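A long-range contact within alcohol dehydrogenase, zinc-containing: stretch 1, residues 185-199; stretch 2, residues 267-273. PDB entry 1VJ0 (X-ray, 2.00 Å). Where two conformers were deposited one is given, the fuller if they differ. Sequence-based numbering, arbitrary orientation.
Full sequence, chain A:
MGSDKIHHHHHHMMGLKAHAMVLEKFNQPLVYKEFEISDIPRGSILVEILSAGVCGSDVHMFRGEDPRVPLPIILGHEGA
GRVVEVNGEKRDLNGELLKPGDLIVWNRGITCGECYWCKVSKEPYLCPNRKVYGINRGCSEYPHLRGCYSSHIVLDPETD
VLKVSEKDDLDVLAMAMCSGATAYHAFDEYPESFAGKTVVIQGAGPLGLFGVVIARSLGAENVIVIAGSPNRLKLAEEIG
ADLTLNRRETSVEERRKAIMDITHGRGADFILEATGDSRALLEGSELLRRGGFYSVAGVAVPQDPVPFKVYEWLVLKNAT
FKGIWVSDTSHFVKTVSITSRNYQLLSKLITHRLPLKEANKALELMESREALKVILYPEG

Stretch 1, residues 185-199: HAFDEYPESFAGKTV
Stretch 2 267-273: GADFILE

Two strands meet side by side and in parallel, with Val199 opposite Phe270 (CA to CA 4.9 Å) and both side chains on the same face of the sheet. Thr198 (phi/psi -109/122) carries the polar seam. Thr198 O accepts from Asp269 N at 3.0 Å and from Phe270 N at 3.3 Å, so one carbonyl satisfies two consecutive amides where the second stretch turns its corner at Asp269 (-79/-34). Thr198 N donates to Asp269 OD2 at 2.7 Å, nearly straight at 161°; the aspartate, chi1 m, with its CA-to-CB bond toward the first stretch, thus supplies an acceptor from its side chain. Beyond, Val199 CA lies 3.3 Å from Phe270 O in a CA-H...O contact.

Water adds to the accounting. Water 1 donates to Asp269 O (2.7 Å) and lies 2.7 Å from Tyr190 OH, bridging the stretches; water 2 lies 2.7 Å from Asp269 OD2 and can donate to it, though more acceptors are in reach than it has protons. Asp269 OD1 and Thr198 OG1 are satisfied elsewhere in the structure. Tyr190 OH also accepts from Lys197 NZ at 2.8 Å, and the same ammonium reaches Ser193 O at 2.9 Å, giving this buried lysine two partners. A type II turn, Phe194 to Lys197, closes with Lys197 N to Phe194 O at 2.9 Å; Gly196 takes its positive phi (71/7), which favours glycine.

Phe270 (-149/127, chi1 t, chi2 -84°) is the apolar centre, with 149 Å² covered out of 549 Å² buried over both sides. Phe194, chi1 m, directs its edge at the Phe270 face, Phe194 CE1 to Phe270 CG 3.7 Å and planes at 85°. Phe270 in turn offers an offset edge to the face of Tyr190 (chi1 t), ring centroids 5.5 Å apart and planes at 78°. Phe187, chi1 m, meets Phe270 obliquely at 34°, Phe187 CE2 to Phe270 CE1 3.6 Å. From the helix, Ala186 CB packs on Leu272 CD1 at 3.6 Å, its small side chain pointing toward the strand, where leucine is t, p.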

ATOM      1  N   HIS A 185      13.017  -8.969  -4.534  1.00 26.31           N
ATOM      2  CA  HIS A 185      12.851  -7.946  -3.525  1.00 26.91           C
ATOM      3  C   HIS A 185      12.664  -6.584  -4.224  1.00 27.21           C
ATOM      4  O   HIS A 185      11.794  -5.754  -3.880  1.00 25.25           O
ATOM      5  CB  HIS A 185      14.103  -7.964  -2.598  1.00 26.45           C
ATOM      6  CG  HIS A 185      14.073  -6.975  -1.472  1.00 25.84           C
ATOM      7  ND1 HIS A 185      15.044  -6.946  -0.485  1.00 25.35           N
ATOM      8  CD2 HIS A 185      13.162  -6.044  -1.123  1.00 26.21           C
ATOM      9  CE1 HIS A 185      14.758  -5.986   0.378  1.00 28.42           C
ATOM     10  NE2 HIS A 185      13.607  -5.430   0.025  1.00 24.66           N
ATOM     11  N   ALA A 186      13.496  -6.332  -5.215  1.00 28.02           N
ATOM     12  CA  ALA A 186      13.477  -5.047  -5.885  1.00 28.42           C
ATOM     13  C   ALA A 186      12.183  -4.724  -6.554  1.00 29.24           C
ATOM     14  O   ALA A 186      11.750  -3.575  -6.557  1.00 30.52           O
ATOM     15  CB  ALA A 186      14.556  -5.016  -6.922  1.00 30.17           C
ATOM     16  N   PHE A 187      11.602  -5.731  -7.191  1.00 28.66           N
ATOM     17  CA  PHE A 187      10.300  -5.628  -7.849  1.00 28.89           C
ATOM     18  C   PHE A 187       9.155  -5.598  -6.866  1.00 29.88           C
ATOM     19  O   PHE A 187       8.172  -4.853  -7.076  1.00 30.15           O
ATOM     20  CB  PHE A 187      10.148  -6.763  -8.858  1.00 28.69           C
ATOM     21  CG  PHE A 187      10.891  -6.516 -10.147  1.00 28.08           C
ATOM     22  CD1 PHE A 187      12.221  -6.874 -10.284  1.00 28.52           C
ATOM     23  CD2 PHE A 187      10.230  -5.945 -11.252  1.00 30.85           C
ATOM     24  CE1 PHE A 187      12.915  -6.621 -11.481  1.00 30.55           C
ATOM     25  CE2 PHE A 187      10.888  -5.713 -12.445  1.00 30.05           C
ATOM     26  CZ  PHE A 187      12.284  -6.035 -12.544  1.00 29.81           C
ATOM     27  N   ASP A 188       9.293  -6.330  -5.768  1.00 28.89           N
ATOM     28  CA  ASP A 188       8.250  -6.418  -4.744  1.00 29.97           C
ATOM     29  C   ASP A 188       8.054  -5.075  -4.059  1.00 30.67           C
ATOM     30  O   ASP A 188       6.992  -4.823  -3.521  1.00 30.62           O
ATOM     31  CB  ASP A 188       8.653  -7.446  -3.692  1.00 29.00           C
ATOM     32  CG  ASP A 188       7.524  -7.889  -2.838  1.00 30.91           C
ATOM     33  OD1 ASP A 188       6.509  -8.409  -3.370  1.00 28.78           O
ATOM     34  OD2 ASP A 188       7.605  -7.801  -1.594  1.00 31.69           O
ATOM     35  N   GLU A 189       9.072  -4.217  -4.060  1.00 30.02           N
ATOM     36  CA  GLU A 189       8.937  -2.894  -3.416  1.00 31.70           C
ATOM     37  C   GLU A 189       8.067  -1.906  -4.227  1.00 31.58           C
ATOM     38  O   GLU A 189       7.595  -0.914  -3.689  1.00 30.72           O
ATOM     39  CB  GLU A 189      10.316  -2.276  -3.176  1.00 32.17           C
ATOM     40  CG  GLU A 189      11.125  -2.967  -2.115  1.00 35.15           C
ATOM     41  CD  GLU A 189      10.433  -2.938  -0.754  1.00 40.55           C
ATOM     42  OE1 GLU A 189       9.932  -1.875  -0.321  1.00 39.59           O
ATOM     43  OE2 GLU A 189      10.323  -4.003  -0.149  1.00 49.57           O
ATOM     44  N   TYR A 190       7.867  -2.170  -5.508  1.00 30.51           N
ATOM     45  CA  TYR A 190       7.024  -1.319  -6.375  1.00 31.21           C
ATOM     46  C   TYR A 190       5.539  -1.365  -5.939  1.00 31.65           C
ATOM     47  O   TYR A 190       4.973  -2.442  -5.858  1.00 31.01           O
ATOM     48  CB  TYR A 190       7.118  -1.833  -7.810  1.00 30.19           C
ATOM     49  CG  TYR A 190       6.464  -0.927  -8.828  1.00 30.56           C
ATOM     50  CD1 TYR A 190       6.949   0.360  -9.040  1.00 31.06           C
ATOM     51  CD2 TYR A 190       5.447  -1.376  -9.634  1.00 28.15           C
ATOM     52  CE1 TYR A 190       6.386   1.189  -9.993  1.00 30.86           C
ATOM     53  CE2 TYR A 190       4.863  -0.558 -10.606  1.00 29.29           C
ATOM     54  CZ  TYR A 190       5.318   0.720 -10.763  1.00 30.58           C
ATOM     55  OH  TYR A 190       4.784   1.527 -11.717  1.00 29.43           O
ATOM     56  N   PRO A 191       4.940  -0.225  -5.622  1.00 32.35           N
ATOM     57  CA  PRO A 191       3.615  -0.228  -4.984  1.00 33.50           C
ATOM     58  C   PRO A 191       2.398  -0.382  -5.914  1.00 32.76           C
ATOM     59  O   PRO A 191       1.323  -0.194  -5.463  1.00 31.04           O
ATOM     60  CB  PRO A 191       3.593   1.130  -4.260  1.00 33.92           C
ATOM     61  CG  PRO A 191       4.441   2.021  -5.097  1.00 33.85           C
ATOM     62  CD  PRO A 191       5.522   1.134  -5.672  1.00 33.73           C
ATOM     63  N   GLU A 192       2.576  -0.675  -7.202  1.00 32.52           N
ATOM     64  CA  GLU A 192       1.460  -0.883  -8.137  1.00 33.65           C
ATOM     65  C   GLU A 192       1.711  -2.207  -8.879  1.00 31.95           C
ATOM     66  O   GLU A 192       2.791  -2.789  -8.777  1.00 30.93           O
ATOM     67  CB  GLU A 192       1.414   0.236  -9.215  1.00 33.98           C
ATOM     68  CG  GLU A 192       1.132   1.648  -8.765  0.65 37.87           C
ATOM     69  CD  GLU A 192      -0.250   1.825  -8.171  0.65 41.22           C
ATOM     70  OE1 GLU A 192      -1.267   1.371  -8.768  0.65 41.24           O
ATOM     71  OE2 GLU A 192      -0.305   2.430  -7.075  0.65 46.17           O
ATOM     72  N   SER A 193       0.724  -2.650  -9.645  1.00 30.75           N
ATOM     73  CA  SER A 193       0.972  -3.715 -10.634  1.00 30.45           C
ATOM     74  C   SER A 193       1.868  -3.237 -11.778  1.00 29.48           C
ATOM     75  O   SER A 193       1.960  -2.049 -12.043  1.00 30.13           O
ATOM     76  CB  SER A 193      -0.333  -4.294 -11.157  1.00 31.37           C
ATOM     77  OG  SER A 193      -0.673  -3.881 -12.447  1.00 33.21           O
ATOM     78  N   PHE A 194       2.561  -4.187 -12.415  1.00 28.06           N
ATOM     79  CA  PHE A 194       3.398  -3.935 -13.568  1.00 27.75           C
ATOM     80  C   PHE A 194       2.621  -3.918 -14.909  1.00 27.27           C
ATOM     81  O   PHE A 194       3.183  -3.597 -15.943  1.00 26.59           O
ATOM     82  CB  PHE A 194       4.565  -4.936 -13.578  1.00 27.67           C
ATOM     83  CG  PHE A 194       5.631  -4.573 -12.591  1.00 28.25           C
ATOM     84  CD1 PHE A 194       6.590  -3.644 -12.928  1.00 30.66           C
ATOM     85  CD2 PHE A 194       5.630  -5.100 -11.318  1.00 26.77           C
ATOM     86  CE1 PHE A 194       7.573  -3.224 -11.984  1.00 28.23           C
ATOM     87  CE2 PHE A 194       6.597  -4.707 -10.380  1.00 29.77           C
ATOM     88  CZ  PHE A 194       7.568  -3.769 -10.726  1.00 28.97           C
ATOM     89  N   ALA A 195       1.313  -4.144 -14.874  1.00 27.94           N
ATOM     90  CA  ALA A 195       0.494  -4.054 -16.073  1.00 27.74           C
ATOM     91  C   ALA A 195       0.600  -2.672 -16.711  1.00 28.46           C
ATOM     92  O   ALA A 195       0.445  -1.630 -16.046  1.00 28.78           O
ATOM     93  CB  ALA A 195      -0.915  -4.317 -15.763  1.00 27.61           C
ATOM     94  N   GLY A 196       0.849  -2.671 -18.002  1.00 28.64           N
ATOM     95  CA  GLY A 196       1.029  -1.449 -18.752  1.00 28.87           C
ATOM     96  C   GLY A 196       2.331  -0.702 -18.447  1.00 29.25           C
ATOM     97  O   GLY A 196       2.496   0.448 -18.940  1.00 30.46           O
ATOM     98  N   LYS A 197       3.239  -1.279 -17.654  1.00 27.19           N
ATOM     99  CA  LYS A 197       4.414  -0.548 -17.261  1.00 27.12           C
ATOM    100  C   LYS A 197       5.644  -0.875 -18.149  1.00 27.65           C
ATOM    101  O   LYS A 197       5.783  -1.975 -18.704  1.00 26.45           O
ATOM    102  CB  LYS A 197       4.751  -0.744 -15.764  1.00 28.20           C
ATOM    103  CG  LYS A 197       3.559  -0.455 -14.797  1.00 29.43           C
ATOM    104  CD  LYS A 197       3.280   1.020 -14.706  1.00 29.59           C
ATOM    105  CE  LYS A 197       2.055   1.311 -13.885  1.00 33.72           C
ATOM    106  NZ  LYS A 197       2.243   0.789 -12.477  1.00 36.04           N
ATOM    107  N   THR A 198       6.552   0.099 -18.191  1.00 27.78           N
ATOM    108  CA  THR A 198       7.848  -0.014 -18.866  1.00 28.03           C
ATOM    109  C   THR A 198       8.946  -0.087 -17.814  1.00 28.35           C
ATOM    110  O   THR A 198       9.025   0.796 -16.944  1.00 28.10           O
ATOM    111  CB  THR A 198       8.095   1.190 -19.804  1.00 28.53           C
ATOM    112  OG1 THR A 198       7.233   1.096 -20.925  1.00 31.07           O
ATOM    113  CG2 THR A 198       9.536   1.142 -20.390  1.00 26.23           C
ATOM    114  N   VAL A 199       9.714  -1.193 -17.868  1.00 27.45           N
ATOM    115  CA  VAL A 199      10.806  -1.534 -16.972  1.00 26.73           C
ATOM    116  C   VAL A 199      12.120  -1.401 -17.711  1.00 27.00           C
ATOM    117  O   VAL A 199      12.250  -1.902 -18.834  1.00 26.53           O
ATOM    118  CB  VAL A 199      10.669  -2.995 -16.500  1.00 26.54           C
ATOM    119  CG1 VAL A 199      11.950  -3.454 -15.789  1.00 27.47           C
ATOM    120  CG2 VAL A 199       9.419  -3.097 -15.579  1.00 28.92           C
ATOM    121  N   GLY A 267       9.292   8.546 -20.106  1.00 28.26           N
ATOM    122  CA  GLY A 267      10.340   7.907 -19.327  1.00 27.94           C
ATOM    123  C   GLY A 267       9.835   6.576 -18.769  1.00 28.44           C
ATOM    124  O   GLY A 267       8.621   6.261 -18.803  1.00 27.56           O
ATOM    125  N   ALA A 268      10.774   5.769 -18.297  1.00 28.27           N
ATOM    126  CA  ALA A 268      10.490   4.501 -17.606  1.00 28.66           C
ATOM    127  C   ALA A 268       9.658   4.650 -16.335  1.00 28.76           C
ATOM    128  O   ALA A 268       9.869   5.565 -15.554  1.00 27.76           O
ATOM    129  CB  ALA A 268      11.833   3.786 -17.248  1.00 29.14           C
ATOM    130  N   ASP A 269       8.750   3.695 -16.103  1.00 27.96           N
ATOM    131  CA  ASP A 269       7.923   3.644 -14.895  1.00 27.64           C
ATOM    132  C   ASP A 269       8.744   3.080 -13.717  1.00 28.45           C
ATOM    133  O   ASP A 269       8.603   3.511 -12.560  1.00 27.33           O
ATOM    134  CB  ASP A 269       6.739   2.720 -15.202  1.00 27.52           C
ATOM    135  CG  ASP A 269       5.900   3.234 -16.360  1.00 29.68           C
ATOM    136  OD1 ASP A 269       5.479   4.434 -16.309  1.00 30.98           O
ATOM    137  OD2 ASP A 269       5.625   2.557 -17.382  1.00 26.54           O
ATOM    138  N   PHE A 270       9.658   2.150 -14.049  1.00 28.42           N
ATOM    139  CA  PHE A 270      10.395   1.378 -13.071  1.00 28.63           C
ATOM    140  C   PHE A 270      11.776   1.052 -13.638  1.00 29.08           C
ATOM    141  O   PHE A 270      11.900   0.571 -14.744  1.00 28.43           O
ATOM    142  CB  PHE A 270       9.621   0.099 -12.663  1.00 29.60           C
ATOM    143  CG  PHE A 270      10.375  -0.810 -11.672  1.00 29.63           C
ATOM    144  CD1 PHE A 270      11.325  -1.742 -12.119  1.00 28.95           C
ATOM    145  CD2 PHE A 270      10.196  -0.665 -10.294  1.00 32.33           C
ATOM    146  CE1 PHE A 270      12.037  -2.548 -11.172  1.00 28.71           C
ATOM    147  CE2 PHE A 270      10.865  -1.489  -9.372  1.00 29.30           C
ATOM    148  CZ  PHE A 270      11.787  -2.420  -9.828  1.00 30.16           C
ATOM    149  N   ILE A 271      12.798   1.388 -12.878  1.00 28.26           N
ATOM    150  CA  ILE A 271      14.168   1.040 -13.214  1.00 29.01           C
ATOM    151  C   ILE A 271      14.805   0.182 -12.133  1.00 28.81           C
ATOM    152  O   ILE A 271      14.657   0.470 -10.954  1.00 27.69           O
ATOM    153  CB  ILE A 271      14.994   2.319 -13.455  1.00 27.82           C
ATOM    154  CG1 ILE A 271      14.280   3.180 -14.510  1.00 28.62           C
ATOM    155  CG2 ILE A 271      16.394   1.981 -13.925  1.00 29.92           C
ATOM    156  CD1 ILE A 271      15.038   4.408 -14.925  1.00 30.88           C
ATOM    157  N   LEU A 272      15.617  -0.798 -12.558  1.00 29.70           N
ATOM    158  CA  LEU A 272      16.431  -1.593 -11.648  1.00 29.13           C
ATOM    159  C   LEU A 272      17.898  -1.321 -11.932  1.00 28.74           C
ATOM    160  O   LEU A 272      18.363  -1.549 -13.064  1.00 26.69           O
ATOM    161  CB  LEU A 272      16.170  -3.088 -11.859  1.00 28.66           C
ATOM    162  CG  LEU A 272      17.053  -4.015 -11.022  1.00 30.46           C
ATOM    163  CD1 LEU A 272      16.718  -3.870  -9.537  1.00 31.97           C
ATOM    164  CD2 LEU A 272      16.876  -5.414 -11.502  1.00 31.73           C
ATOM    165  N   GLU A 273      18.620  -0.805 -10.930  1.00 27.92           N
ATOM    166  CA  GLU A 273      20.059  -0.707 -11.011  1.00 27.36           C
ATOM    167  C   GLU A 273      20.598  -2.089 -10.637  1.00 27.44           C
ATOM    168  O   GLU A 273      20.420  -2.513  -9.488  1.00 27.62           O
ATOM    169  CB  GLU A 273      20.642   0.370 -10.060  1.00 27.06           C
ATOM    170  CG  GLU A 273      22.139   0.590 -10.277  1.00 27.97           C
ATOM    171  CD  GLU A 273      22.984  -0.437  -9.511  1.00 33.09           C
ATOM    172  OE1 GLU A 273      22.692  -0.622  -8.283  1.00 34.91           O
ATOM    173  OE2 GLU A 273      23.908  -1.030 -10.096  1.00 31.45           O
TER
HETATM  174  O   HOH W   1       5.940   3.899 -12.003  1.00 22.28           O
HETATM  175  O   HOH W   2       3.393   3.665 -18.339  1.00 33.52           O